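Local coordinates for protein leucine aminopeptidase 1 (PDB 2HB6) that probably acts as a digestive enzyme, a metal-dependent M17 aminopeptidase that releases N-terminal amino acids, preferably leucine, from peptides, at residues A[248-253]-A[343-348]; A[253-258]-A[302-307]; A[314-319]-A[331-336]. The protein carries 1 engineered substitution. All coordinates share one frame; numbering follows the deposited sequence. Where two conformers were deposited one is given.

Contact 1 (A[248-253]-A[343-348]). With NA (sodium ion), chain F.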
loop_
_atom_site.group_PDB
_atom_site.type_symbol
_atom_site.label_atom_id
_atom_site.label_comp_id
_atom_site.label_asym_id
_atom_site.label_seq_id
_atom_site.Cartn_x
_atom_site.Cartn_y
_atom_site.Cartn_z
ATOM N N ALA A 248 21.030 -24.488 -29.806
ATOM C CA ALA A 248 21.209 -24.385 -28.359
ATOM C C ALA A 248 19.887 -24.164 -27.643
ATOM O O ALA A 248 19.084 -23.318 -28.040
ATOM C CB ALA A 248 22.198 -23.293 -28.006
ATOM N N LEU A 249 19.668 -24.945 -26.582
ATOM C CA LEU A 249 18.540 -24.753 -25.664
ATOM C C LEU A 249 19.071 -24.198 -24.334
ATOM O O LEU A 249 19.662 -24.926 -23.529
ATOM C CB LEU A 249 17.832 -26.098 -25.411
ATOM C CG LEU A 249 17.397 -26.841 -26.677
ATOM C CD1 LEU A 249 16.976 -28.257 -26.372
ATOM C CD2 LEU A 249 16.279 -26.088 -27.404
ATOM N N VAL A 250 18.891 -22.903 -24.130
ATOM C CA VAL A 250 19.431 -22.220 -22.951
ATOM C C VAL A 250 18.288 -22.094 -21.934
ATOM O O VAL A 250 17.215 -21.621 -22.272
ATOM C CB VAL A 250 19.999 -20.824 -23.324
ATOM C CG1 VAL A 250 20.670 -20.156 -22.106
ATOM C CG2 VAL A 250 21.014 -20.960 -24.495
ATOM N N GLY A 251 18.507 -22.544 -20.701
ATOM C CA GLY A 251 17.432 -22.589 -19.715
ATOM C C GLY A 251 17.769 -21.809 -18.460
ATOM O O GLY A 251 18.890 -21.875 -17.972
ATOM N N LYS A 252 16.792 -21.069 -17.930
ATOM C CA LYS A 252 16.983 -20.337 -16.684
ATOM C C LYS A 252 16.786 -21.263 -15.499
ATOM O O LYS A 252 15.678 -21.774 -15.277
ATOM C CB LYS A 252 16.000 -19.166 -16.593
ATOM C CG LYS A 252 16.039 -18.421 -15.253
ATOM C CD LYS A 252 14.807 -17.518 -15.128
ATOM C CE LYS A 252 14.755 -17.005 -13.722
ATOM N NZ LYS A 252 13.733 -15.918 -13.512
ATOM N N GLY A 253 17.860 -21.465 -14.737
ATOM C CA GLY A 253 17.854 -22.425 -13.626
ATOM C C GLY A 253 18.076 -21.753 -12.288
ATOM O O GLY A 253 18.997 -22.113 -11.540
ATOM N N ASP A 343 24.393 -14.296 -20.448
ATOM C CA ASP A 343 25.672 -15.026 -20.538
ATOM C C ASP A 343 25.469 -16.353 -21.261
ATOM O O ASP A 343 26.261 -16.717 -22.117
ATOM C CB ASP A 343 26.242 -15.304 -19.150
ATOM C CG ASP A 343 26.900 -14.088 -18.516
ATOM O OD1 ASP A 343 27.020 -13.014 -19.161
ATOM O OD2 ASP A 343 27.291 -14.219 -17.346
ATOM N N GLY A 344 24.415 -17.078 -20.898
ATOM C CA GLY A 344 24.076 -18.351 -21.570
ATOM C C GLY A 344 23.919 -18.242 -23.085
ATOM O O GLY A 344 24.467 -19.048 -23.832
ATOM N N VAL A 345 23.169 -17.243 -23.543
ATOM C CA VAL A 345 22.953 -17.032 -24.967
ATOM C C VAL A 345 24.242 -16.553 -25.684
ATOM O O VAL A 345 24.551 -16.988 -26.797
ATOM C CB VAL A 345 21.726 -16.102 -25.187
ATOM C CG1 VAL A 345 21.627 -15.676 -26.586
ATOM C CG2 VAL A 345 20.414 -16.806 -24.779
ATOM N N PHE A 346 25.006 -15.673 -25.035
ATOM C CA PHE A 346 26.286 -15.265 -25.609
ATOM C C PHE A 346 27.260 -16.441 -25.740
ATOM O O PHE A 346 27.936 -16.589 -26.762
ATOM C CB PHE A 346 26.953 -14.128 -24.827
ATOM C CG PHE A 346 28.236 -13.653 -25.455
ATOM C CD1 PHE A 346 28.211 -12.749 -26.518
ATOM C CD2 PHE A 346 29.472 -14.127 -25.006
ATOM C CE1 PHE A 346 29.409 -12.303 -27.116
ATOM C CE2 PHE A 346 30.675 -13.699 -25.595
ATOM C CZ PHE A 346 30.640 -12.773 -26.645
ATOM N N TYR A 347 27.326 -17.275 -24.709
ATOM C CA TYR A 347 28.151 -18.496 -24.777
ATOM C C TYR A 347 27.725 -19.389 -25.953
ATOM O O TYR A 347 28.574 -19.873 -26.710
ATOM C CB TYR A 347 28.050 -19.286 -23.460
ATOM C CG TYR A 347 28.971 -20.495 -23.386
ATOM C CD1 TYR A 347 30.266 -20.376 -22.896
ATOM C CD2 TYR A 347 28.552 -21.748 -23.834
ATOM C CE1 TYR A 347 31.112 -21.472 -22.817
ATOM C CE2 TYR A 347 29.394 -22.850 -23.765
ATOM C CZ TYR A 347 30.663 -22.706 -23.257
ATOM O OH TYR A 347 31.485 -23.798 -23.177
ATOM N N ALA A 348 26.413 -19.587 -26.102
ATOM C CA ALA A 348 25.852 -20.412 -27.165
ATOM C C ALA A 348 26.287 -19.885 -28.535
ATOM O O ALA A 348 26.703 -20.656 -29.394
ATOM C CB ALA A 348 24.332 -20.442 -27.068
HETATM NA NA NA F . 13.982 -15.207 -11.322
#

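Contact 2 (A[253-258]-A[302-307]). With NA (sodium ion), chain F; NA (sodium ion), chain G.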
loop_
_atom_site.group_PDB
_atom_site.type_symbol
_atom_site.label_atom_id
_atom_site.label_comp_id
_atom_site.label_asym_id
_atom_site.label_seq_id
_atom_site.Cartn_x
_atom_site.Cartn_y
_atom_site.Cartn_z
ATOM N N GLY A 253 17.860 -21.465 -14.737
ATOM C CA GLY A 253 17.854 -22.425 -13.626
ATOM C C GLY A 253 18.076 -21.753 -12.288
ATOM O O GLY A 253 18.997 -22.113 -11.540
ATOM N N VAL A 254 17.221 -20.786 -11.978
ATOM C CA VAL A 254 17.252 -20.121 -10.676
ATOM C C VAL A 254 16.549 -21.014 -9.663
ATOM O O VAL A 254 15.318 -21.094 -9.629
ATOM C CB VAL A 254 16.628 -18.688 -10.734
ATOM C CG1 VAL A 254 16.560 -18.076 -9.331
ATOM C CG2 VAL A 254 17.497 -17.783 -11.638
ATOM N N VAL A 255 17.336 -21.724 -8.859
ATOM C CA VAL A 255 16.759 -22.757 -7.978
ATOM C C VAL A 255 15.875 -22.131 -6.883
ATOM O O VAL A 255 14.934 -22.754 -6.398
ATOM C CB VAL A 255 17.856 -23.678 -7.361
ATOM C CG1 VAL A 255 18.616 -24.404 -8.481
ATOM C CG2 VAL A 255 18.841 -22.880 -6.486
ATOM N N TYR A 256 16.185 -20.885 -6.529
ATOM C CA TYR A 256 15.299 -20.056 -5.720
ATOM C C TYR A 256 15.603 -18.585 -5.953
ATOM O O TYR A 256 16.764 -18.196 -6.001
ATOM C CB TYR A 256 15.495 -20.341 -4.222
ATOM C CG TYR A 256 14.314 -19.851 -3.429
ATOM C CD1 TYR A 256 13.174 -20.649 -3.295
ATOM C CD2 TYR A 256 14.308 -18.584 -2.859
ATOM C CE1 TYR A 256 12.074 -20.209 -2.607
ATOM C CE2 TYR A 256 13.207 -18.133 -2.143
ATOM C CZ TYR A 256 12.106 -18.953 -2.023
ATOM O OH TYR A 256 11.020 -18.527 -1.324
ATOM N N ASP A 257 14.555 -17.776 -6.070
ATOM C CA ASP A 257 14.701 -16.328 -6.169
ATOM C C ASP A 257 14.022 -15.626 -4.981
ATOM O O ASP A 257 12.796 -15.565 -4.924
ATOM C CB ASP A 257 14.029 -15.865 -7.455
ATOM C CG ASP A 257 14.409 -14.452 -7.838
ATOM O OD1 ASP A 257 15.287 -13.823 -7.209
ATOM O OD2 ASP A 257 13.816 -13.978 -8.826
ATOM N N THR A 258 14.818 -15.093 -4.054
ATOM C CA THR A 258 14.268 -14.275 -2.958
ATOM C C THR A 258 13.922 -12.870 -3.469
ATOM O O THR A 258 13.276 -12.099 -2.773
ATOM C CB THR A 258 15.283 -14.072 -1.833
ATOM O OG1 THR A 258 16.405 -13.349 -2.351
ATOM C CG2 THR A 258 15.747 -15.421 -1.230
ATOM N N LEU A 302 22.552 -24.740 -19.264
ATOM C CA LEU A 302 21.760 -24.493 -18.065
ATOM C C LEU A 302 22.469 -23.484 -17.164
ATOM O O LEU A 302 23.597 -23.708 -16.727
ATOM C CB LEU A 302 21.464 -25.799 -17.330
ATOM C CG LEU A 302 20.859 -26.913 -18.205
ATOM C CD1 LEU A 302 20.573 -28.121 -17.328
ATOM C CD2 LEU A 302 19.580 -26.502 -18.947
ATOM N N CYS A 303 21.800 -22.370 -16.885
ATOM C CA CYS A 303 22.391 -21.341 -16.029
ATOM C C CYS A 303 21.767 -21.482 -14.645
ATOM O O CYS A 303 20.564 -21.256 -14.478
ATOM C CB CYS A 303 22.095 -19.951 -16.602
ATOM S SG CYS A 303 22.424 -19.756 -18.380
ATOM N N ILE A 304 22.577 -21.886 -13.668
ATOM C CA ILE A 304 22.054 -22.430 -12.414
ATOM C C ILE A 304 22.585 -21.616 -11.236
ATOM O O ILE A 304 23.786 -21.613 -10.973
ATOM C CB ILE A 304 22.431 -23.939 -12.214
ATOM C CG1 ILE A 304 21.788 -24.812 -13.307
ATOM C CG2 ILE A 304 21.944 -24.426 -10.842
ATOM C CD1 ILE A 304 22.417 -26.220 -13.421
ATOM N N VAL A 305 21.688 -20.903 -10.555
ATOM C CA VAL A 305 22.078 -19.980 -9.478
ATOM C C VAL A 305 20.990 -20.011 -8.410
ATOM O O VAL A 305 19.848 -20.386 -8.677
ATOM C CB VAL A 305 22.235 -18.488 -9.962
ATOM C CG1 VAL A 305 23.272 -18.345 -11.093
ATOM C CG2 VAL A 305 20.893 -17.918 -10.418
ATOM N N GLU A 306 21.343 -19.611 -7.195
ATOM C CA GLU A 306 20.325 -19.176 -6.249
ATOM C C GLU A 306 20.520 -17.690 -5.965
ATOM O O GLU A 306 21.631 -17.258 -5.663
ATOM C CB GLU A 306 20.402 -19.977 -4.935
ATOM C CG GLU A 306 19.333 -19.513 -3.920
ATOM C CD GLU A 306 19.150 -20.450 -2.730
ATOM O OE1 GLU A 306 19.409 -21.671 -2.869
ATOM O OE2 GLU A 306 18.737 -19.949 -1.650
ATOM N N ASN A 307 19.437 -16.920 -6.070
ATOM C CA ASN A 307 19.478 -15.463 -5.870
ATOM C C ASN A 307 19.032 -15.160 -4.434
ATOM O O ASN A 307 17.851 -15.267 -4.112
ATOM C CB ASN A 307 18.511 -14.799 -6.872
ATOM C CG ASN A 307 18.695 -13.295 -6.967
ATOM O OD1 ASN A 307 19.782 -12.775 -6.738
ATOM N ND2 ASN A 307 17.618 -12.589 -7.309
HETATM NA NA NA F . 13.982 -15.207 -11.322
HETATM NA NA NA G . 13.299 -12.635 -10.574
HETATM O O HOH W 1 10.567 -12.102 -11.527
#

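Contact 3 (A[314-319]-A[331-336]). With NA (sodium ion), chain G; NA (sodium ion), chain F.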
loop_
_atom_site.group_PDB
_atom_site.type_symbol
_atom_site.label_atom_id
_atom_site.label_comp_id
_atom_site.label_asym_id
_atom_site.label_seq_id
_atom_site.Cartn_x
_atom_site.Cartn_y
_atom_site.Cartn_z
ATOM N N ASN A 314 24.609 -8.782 -5.172
ATOM C CA ASN A 314 24.246 -7.638 -6.031
ATOM C C ASN A 314 23.313 -6.671 -5.293
ATOM O O ASN A 314 22.416 -7.098 -4.555
ATOM C CB ASN A 314 23.518 -8.113 -7.306
ATOM C CG ASN A 314 24.431 -8.844 -8.285
ATOM O OD1 ASN A 314 25.631 -8.608 -8.348
ATOM N ND2 ASN A 314 23.844 -9.735 -9.067
ATOM N N LYS A 315 23.558 -5.378 -5.501
ATOM C CA LYS A 315 22.794 -4.266 -4.920
ATOM C C LYS A 315 22.336 -3.465 -6.137
ATOM O O LYS A 315 23.081 -3.374 -7.113
ATOM C CB LYS A 315 23.737 -3.333 -4.123
ATOM C CG LYS A 315 24.406 -3.900 -2.890
ATOM C CD LYS A 315 25.367 -2.853 -2.290
ATOM C CE LYS A 315 26.778 -3.004 -2.822
ATOM N NZ LYS A 315 27.503 -4.051 -2.013
ATOM N N PRO A 316 21.137 -2.858 -6.087
ATOM C CA PRO A 316 20.799 -1.936 -7.176
ATOM C C PRO A 316 21.784 -0.774 -7.233
ATOM O O PRO A 316 22.170 -0.275 -6.185
ATOM C CB PRO A 316 19.407 -1.424 -6.805
ATOM C CG PRO A 316 19.179 -1.822 -5.412
ATOM C CD PRO A 316 20.048 -2.990 -5.101
ATOM N N ASP A 317 22.174 -0.377 -8.450
ATOM C CA ASP A 317 23.295 0.552 -8.728
ATOM C C ASP A 317 24.590 -0.148 -9.154
ATOM O O ASP A 317 25.405 0.461 -9.859
ATOM C CB ASP A 317 23.623 1.504 -7.565
ATOM C CG ASP A 317 22.547 2.544 -7.314
ATOM O OD1 ASP A 317 21.558 2.646 -8.083
ATOM O OD2 ASP A 317 22.707 3.261 -6.310
ATOM N N ASP A 318 24.797 -1.397 -8.717
ATOM C CA ASP A 318 26.012 -2.154 -9.090
ATOM C C ASP A 318 26.128 -2.203 -10.609
ATOM O O ASP A 318 25.119 -2.278 -11.302
ATOM C CB ASP A 318 25.963 -3.587 -8.567
ATOM C CG ASP A 318 26.352 -3.702 -7.104
ATOM O OD1 ASP A 318 26.651 -2.673 -6.452
ATOM O OD2 ASP A 318 26.346 -4.845 -6.595
ATOM N N ILE A 319 27.353 -2.128 -11.119
ATOM C CA ILE A 319 27.579 -2.350 -12.540
ATOM C C ILE A 319 28.492 -3.556 -12.673
ATOM O O ILE A 319 29.559 -3.619 -12.037
ATOM C CB ILE A 319 28.211 -1.111 -13.224
ATOM C CG1 ILE A 319 27.263 0.092 -13.106
ATOM C CG2 ILE A 319 28.523 -1.397 -14.708
ATOM C CD1 ILE A 319 27.891 1.442 -13.584
ATOM N N ASN A 331 19.660 -2.158 -11.780
ATOM C CA ASN A 331 18.758 -1.317 -10.966
ATOM C C ASN A 331 17.654 -2.130 -10.295
ATOM O O ASN A 331 16.828 -1.603 -9.557
ATOM C CB ASN A 331 18.184 -0.161 -11.793
ATOM C CG ASN A 331 17.286 -0.635 -12.923
ATOM O OD1 ASN A 331 17.404 -1.767 -13.403
ATOM N ND2 ASN A 331 16.384 0.232 -13.354
ATOM N N ASN A 332 17.660 -3.434 -10.550
ATOM C CA ASN A 332 16.609 -4.325 -10.068
ATOM C C ASN A 332 17.165 -5.741 -9.829
ATOM O O ASN A 332 17.348 -6.516 -10.764
ATOM C CB ASN A 332 15.451 -4.358 -11.080
ATOM C CG ASN A 332 14.223 -5.145 -10.576
ATOM O OD1 ASN A 332 14.258 -5.783 -9.526
ATOM N ND2 ASN A 332 13.132 -5.084 -11.335
ATOM N N THR A 333 17.407 -6.092 -8.569
ATOM C CA THR A 333 17.940 -7.416 -8.256
ATOM C C THR A 333 16.912 -8.547 -8.430
ATOM O O THR A 333 17.285 -9.718 -8.524
ATOM C CB THR A 333 18.519 -7.486 -6.832
ATOM O OG1 THR A 333 17.464 -7.274 -5.894
ATOM C CG2 THR A 333 19.619 -6.437 -6.635
ATOM N N ASP A 334 15.630 -8.191 -8.469
ATOM C CA ASP A 334 14.565 -9.129 -8.837
ATOM C C ASP A 334 14.410 -9.301 -10.362
ATOM O O ASP A 334 13.496 -9.980 -10.836
ATOM C CB ASP A 334 13.239 -8.694 -8.211
ATOM C CG ASP A 334 12.229 -9.834 -8.119
ATOM O OD1 ASP A 334 12.635 -11.014 -8.228
ATOM O OD2 ASP A 334 11.025 -9.551 -7.974
ATOM N N ALA A 335 15.310 -8.712 -11.134
ATOM C CA ALA A 335 15.331 -8.950 -12.571
ATOM C C ALA A 335 16.648 -9.608 -12.964
ATOM O O ALA A 335 17.332 -9.166 -13.892
ATOM C CB ALA A 335 15.114 -7.643 -13.322
ATOM N N GLU A 336 16.999 -10.677 -12.245
ATOM C CA GLU A 336 18.325 -11.319 -12.291
ATOM C C GLU A 336 18.403 -12.471 -13.288
ATOM O O GLU A 336 19.473 -12.808 -13.791
ATOM C CB GLU A 336 18.682 -11.849 -10.893
ATOM C CG GLU A 336 18.144 -13.262 -10.560
ATOM C CD GLU A 336 16.630 -13.333 -10.484
ATOM O OE1 GLU A 336 16.060 -14.410 -10.813
ATOM O OE2 GLU A 336 15.987 -12.316 -10.125
HETATM NA NA NA G . 13.299 -12.635 -10.574
HETATM NA NA NA F . 13.982 -15.207 -11.322
HETATM O O HOH W 1 10.567 -12.102 -11.527
#

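Contact 1 (A[248-253]-A[343-348])
Val250, at chi1 -175°, swings CG1 away from the backbone nitrogen and turns both methyls of its branch toward the helix segment 343-348, one onto Gly344 and the other toward Ala348. CG1 lies against the bare backbone of Gly344, 3.9 Å from Gly344 CA. The second methyl, CG2, stands 4.2 Å from Ala348 CB, a full helical turn further on. One beta-branched residue thus spans the ridge made by Gly344 and Ala348, and the small size of both is what lets the strand come so close. A beta carbon on Gly344 would fall 2.7 Å from Val250 CG1, too close for a side chain, consistent with glycine at this position.

Two residues back along the strand, on the same face of the sheet, Ala248 meets the same alanine: Ala248 CB and Ala348 CB are 3.7 Å apart, methyl against methyl. The alternation of a strand and the four-residue spacing of a helix therefore match here, Ala248 with Ala348 and Val250 with Gly344. The two axes run nearly antiparallel, at 163°, and approach to 8.6 Å, with wholly apolar packing between them.

Past this packing, the strand leads to the metal site. Lys252 stretches its chain out in extended form, and its NZ lies 2.3 Å from the sodium ion of chain F. Asp257, Asp275 and Glu336 bind that ion too; by similarity, Lys252 is a zinc ligand in the working enzyme.

Strand 246-254 runs inside the large mixed sheet of the catalytic domain, between the parallel strands 356-361 and 297-307, and helix 337-350 lies along one face. On that face Val250 also touches Cys301 and Cys303 of strand 297-307, as well as Leu341 of the helix.

Contact 2 (A[253-258]-A[302-307])
In the beta-alpha-beta unit of strand 256-257, helix 277-290 and strand 297-307, the first strand and, before the corner at Val255, the end of strand 246-254 both lie parallel to 297-307, and the contact supplies a bridging ligand of the two-metal site. Parallel pairing carries on from earlier in strand 246-254: Gly253 N donates to Cys303 O, Val305 N to Gly253 O, Val255 N to Val305 O and, after the corner, Asn307 N to Tyr256 O. Val254 CG2 packs on Val305 CG2 at 3.6 Å, on the face that also carries Asp257 and Asn307.

These two lie side by side with their carboxylate and amide planes 37° apart. Asn307 ND2 gives Asp257 OD1 a bond of 2.6 Å on the syn side, which, with a second bond from Gly259 N, helps hold the carboxylate's rotation and leaves OD2 to bridge the metals, 2.3 Å from the sodium ion of chain G and 2.8 Å from that of chain F. By similarity these are zinc positions.

Thr258 grips Asn307 O twice, through its backbone N and through OG1, each at 3.0 Å; OG1 also accepts from Gly260 N. A valine here would probably leave Asn307 O with a single donor and Gly260 N without its acceptor.

Helices flank both faces: Val255 and Ile304 touch Thr186 of helix 186-199, while Val254 and Val305 meet Ile340 of helix 337-350.

Contact 3 (A[314-319]-A[331-336])
Thr333 makes the largest share of this contact through its methyl. Its chi1 of 64° sets CG2 anti to the carbonyl carbon and turns it onto segment 314-319, where it lies 3.5 Å from Asn314 O and 3.8 Å from Pro316 CD. The same rotation places OG1 between backbone N and carbonyl carbon, where it bonds to Gly259 O; a threonine suits the place because one branch is apolar and the other polar. Elsewhere on the proline ring, Pro316 CB rests 3.8 Å from Asn331 O.

Pro316 sits second in a type II beta turn from Lys315 to Asp318, and its ring-locked phi of -61° fits that position. Asp317, third, takes a positive phi of 100°; its carboxylate faces another subunit, accepting from Asn271 N and Lys273 N there. Asp318 folds back so that OD2 receives Lys315 N at 3.0 Å, the donor standing well above the carboxylate plane. The side chain of Lys315 reaches the same neighbouring subunit to form a salt bridge with Glu306.

Segment 331-336 makes a type I turn from Asn332 to Ala335, and this loop delivers ligands to the metals. Asp334 offers two atoms to the sodium ion of chain G, its O at 2.7 Å and OD1 at 2.9 Å, and OD1 also takes a bond from Lys264, a predicted active-site residue. In the conformer given, Glu336 is bent at chi2, with OE1 2.3 Å from the sodium ion of chain F and OE2 at the other ion, but a second conformer makes this detail doubtful.

Following the chain from its N terminus, strand 246-254 supplies the first segment of contact 1, and at Gly253, which the two contacts share, passes directly into contact 2. Contact 2 closes at 302-307 after helix 277-290. Contact 3 opens only afterwards, at 314-319, and closes a short loop at 331-336; contact 1 closes last, at 343-348. Contacts 2 and 3 thus follow in series, and the long loop of contact 1 encloses both without crossing. The sheet and the loop 331-336 that leads into helix 337-350 meet at the metals: all three contacts reach the sodium ion of chain F, and Asn307 ND2 probably bonds Thr333 O between contacts 2 and 3.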